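Local coordinates for uncharacterized HTH-type transcriptional regulator YydK (Bacillus subtilis subsp. subtilis, PDB 3BWG), which probably binds DNA through a GntR-type winged helix-turn-helix domain and regulates transcription, with a UTRA domain that may sense an effector, at the interface of chains A and B. Sequence-based numbering; all coordinates share one arbitrary frame. Chains: chain A/B, Uncharacterized HTH-type transcriptional regulator yydK.

The interface of chains A and B. Residues chain A 70, 72, 231-234; chain B 175-179.
A:Val232 and B:Leu178 exchange a reciprocal pair of backbone hydrogen bonds where strand 230-234 of chain A runs antiparallel to strand 173-184 of chain B, with B:Leu178 N 2.9 Å from A:Val232 O and 173° at the hydrogen. The sheet, which includes UTRA-domain residues 175-179, thus runs on across the two-fold interface of the deposited dimer; this may be the biological dimer. A:Ala234 N donates to B:Ser176 O, and B:Ser176 N returns a longer bond of 3.2 Å to A:Ala234 O.

A:Arg70 makes three kinds of contact. Its NH1 lies 3.0 Å from the carboxylate OD1 of B:Asp177, a salt bridge by proximity, since the N-H points elsewhere. The arginine chain, bent at chi2 and chi3, also lays CD over one face of the B:Phe175 ring, 3.8 Å from its centroid, a CH-pi contact. A:Arg70 NH2 donates to A:Ala234 O at 3.1 Å, the oxygen lying somewhat out of the guanidinium plane; this donor and B:Ser176 N approach that oxygen from opposite faces of the carbonyl. An alanine in place of A:Arg70 would probably leave the B:Asp177 carboxylate without its cationic mate and uncover the B:Phe175 face.

Apolar packing closes the other end. The rings of A:His72 and B:Phe179 meet edge-to-face, their planes 72° apart, and A:His72 CB sits in plane at the phenylalanine rim. Alongside, A:Val231 points the same way as B:Phe179; its CG2 branch, anti to the backbone N, reaches within 3.7 Å of B:Phe179 CE1.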
loop_
_atom_site.group_PDB
_atom_site.type_symbol
_atom_site.label_atom_id
_atom_site.label_comp_id
_atom_site.label_asym_id
_atom_site.label_seq_id
_atom_site.Cartn_x
_atom_site.Cartn_y
_atom_site.Cartn_z
ATOM N N ARG A 70 -11.319 11.353 7.207
ATOM C CA ARG A 70 -11.044 9.935 7.202
ATOM C C ARG A 70 -9.989 9.660 8.234
ATOM O O ARG A 70 -8.953 10.299 8.243
ATOM C CB ARG A 70 -10.631 9.462 5.814
ATOM C CG ARG A 70 -9.884 8.173 5.849
ATOM C CD ARG A 70 -10.402 7.136 4.915
ATOM N NE ARG A 70 -9.693 7.068 3.648
ATOM C CZ ARG A 70 -9.062 6.011 3.139
ATOM N NH1 ARG A 70 -9.007 4.844 3.743
ATOM N NH2 ARG A 70 -8.533 6.132 1.948
ATOM N N HIS A 72 -8.916 6.086 10.738
ATOM C CA HIS A 72 -9.161 4.796 11.388
ATOM C C HIS A 72 -9.017 4.945 12.898
ATOM O O HIS A 72 -8.332 5.856 13.386
ATOM C CB HIS A 72 -8.236 3.697 10.854
ATOM C CG HIS A 72 -6.807 3.905 11.210
ATOM N ND1 HIS A 72 -5.925 4.558 10.377
ATOM C CD2 HIS A 72 -6.117 3.592 12.326
ATOM C CE1 HIS A 72 -4.747 4.644 10.965
ATOM N NE2 HIS A 72 -4.833 4.049 12.142
ATOM N N VAL A 231 -0.258 -0.054 9.209
ATOM C CA VAL A 231 -1.499 0.285 8.588
ATOM C C VAL A 231 -1.179 0.791 7.197
ATOM O O VAL A 231 -0.196 1.479 6.971
ATOM C CB VAL A 231 -2.390 1.284 9.408
ATOM C CG1 VAL A 231 -1.577 2.527 9.975
ATOM C CG2 VAL A 231 -3.617 1.738 8.592
ATOM N N VAL A 232 -2.003 0.395 6.250
ATOM C CA VAL A 232 -1.945 0.952 4.896
ATOM C C VAL A 232 -3.370 1.214 4.458
ATOM O O VAL A 232 -4.312 0.523 4.883
ATOM C CB VAL A 232 -1.082 0.068 3.920
ATOM C CG1 VAL A 232 -1.550 -1.335 3.901
ATOM C CG2 VAL A 232 -1.035 0.678 2.470
ATOM N N GLN A 233 -3.547 2.287 3.696
ATOM C CA GLN A 233 -4.870 2.699 3.281
ATOM C C GLN A 233 -4.986 2.659 1.769
ATOM O O GLN A 233 -4.024 2.954 1.034
ATOM C CB GLN A 233 -5.226 4.069 3.834
ATOM C CG GLN A 233 -5.518 3.933 5.315
ATOM C CD GLN A 233 -5.556 5.221 6.072
ATOM O OE1 GLN A 233 -6.609 5.637 6.522
ATOM N NE2 GLN A 233 -4.399 5.833 6.264
ATOM N N ALA A 234 -6.150 2.251 1.298
ATOM C CA ALA A 234 -6.340 2.266 -0.104
ATOM C C ALA A 234 -7.486 3.186 -0.326
ATOM O O ALA A 234 -8.325 3.340 0.562
ATOM C CB ALA A 234 -6.612 0.834 -0.636
ATOM N N PHE B 175 -13.028 3.085 -0.190
ATOM C CA PHE B 175 -11.742 2.952 0.462
ATOM C C PHE B 175 -11.718 1.781 1.445
ATOM O O PHE B 175 -12.775 1.285 1.883
ATOM C CB PHE B 175 -11.358 4.266 1.129
ATOM C CG PHE B 175 -12.335 4.732 2.185
ATOM C CD1 PHE B 175 -12.155 4.393 3.519
ATOM C CD2 PHE B 175 -13.416 5.559 1.843
ATOM C CE1 PHE B 175 -13.042 4.844 4.506
ATOM C CE2 PHE B 175 -14.323 6.018 2.832
ATOM C CZ PHE B 175 -14.147 5.646 4.151
ATOM N N SER B 176 -10.506 1.339 1.772
ATOM C CA SER B 176 -10.290 0.296 2.747
ATOM C C SER B 176 -9.070 0.622 3.623
ATOM O O SER B 176 -8.112 1.241 3.179
ATOM C CB SER B 176 -10.039 -1.065 2.048
ATOM O OG SER B 176 -9.071 -0.872 1.043
ATOM N N ASP B 177 -9.116 0.132 4.855
ATOM C CA ASP B 177 -7.992 0.148 5.778
ATOM C C ASP B 177 -7.451 -1.259 6.026
ATOM O O ASP B 177 -8.233 -2.156 6.347
ATOM C CB ASP B 177 -8.479 0.793 7.080
ATOM C CG ASP B 177 -9.044 2.223 6.839
ATOM O OD1 ASP B 177 -8.467 2.994 6.027
ATOM O OD2 ASP B 177 -10.092 2.557 7.426
ATOM N N LEU B 178 -6.132 -1.466 5.898
ATOM C CA LEU B 178 -5.505 -2.767 6.227
ATOM C C LEU B 178 -4.544 -2.618 7.384
ATOM O O LEU B 178 -3.755 -1.653 7.397
ATOM C CB LEU B 178 -4.752 -3.374 5.028
ATOM C CG LEU B 178 -5.494 -4.067 3.879
ATOM C CD1 LEU B 178 -6.556 -3.100 3.239
ATOM C CD2 LEU B 178 -4.558 -4.632 2.802
ATOM N N PHE B 179 -4.664 -3.539 8.357
ATOM C CA PHE B 179 -3.844 -3.669 9.541
ATOM C C PHE B 179 -3.066 -4.983 9.447
ATOM O O PHE B 179 -3.665 -6.061 9.273
ATOM C CB PHE B 179 -4.719 -3.576 10.802
ATOM C CG PHE B 179 -5.544 -2.286 10.845
ATOM C CD1 PHE B 179 -4.952 -1.100 11.227
ATOM C CD2 PHE B 179 -6.872 -2.270 10.423
ATOM C CE1 PHE B 179 -5.688 0.110 11.238
ATOM C CE2 PHE B 179 -7.617 -1.105 10.399
ATOM C CZ PHE B 179 -7.023 0.098 10.827
#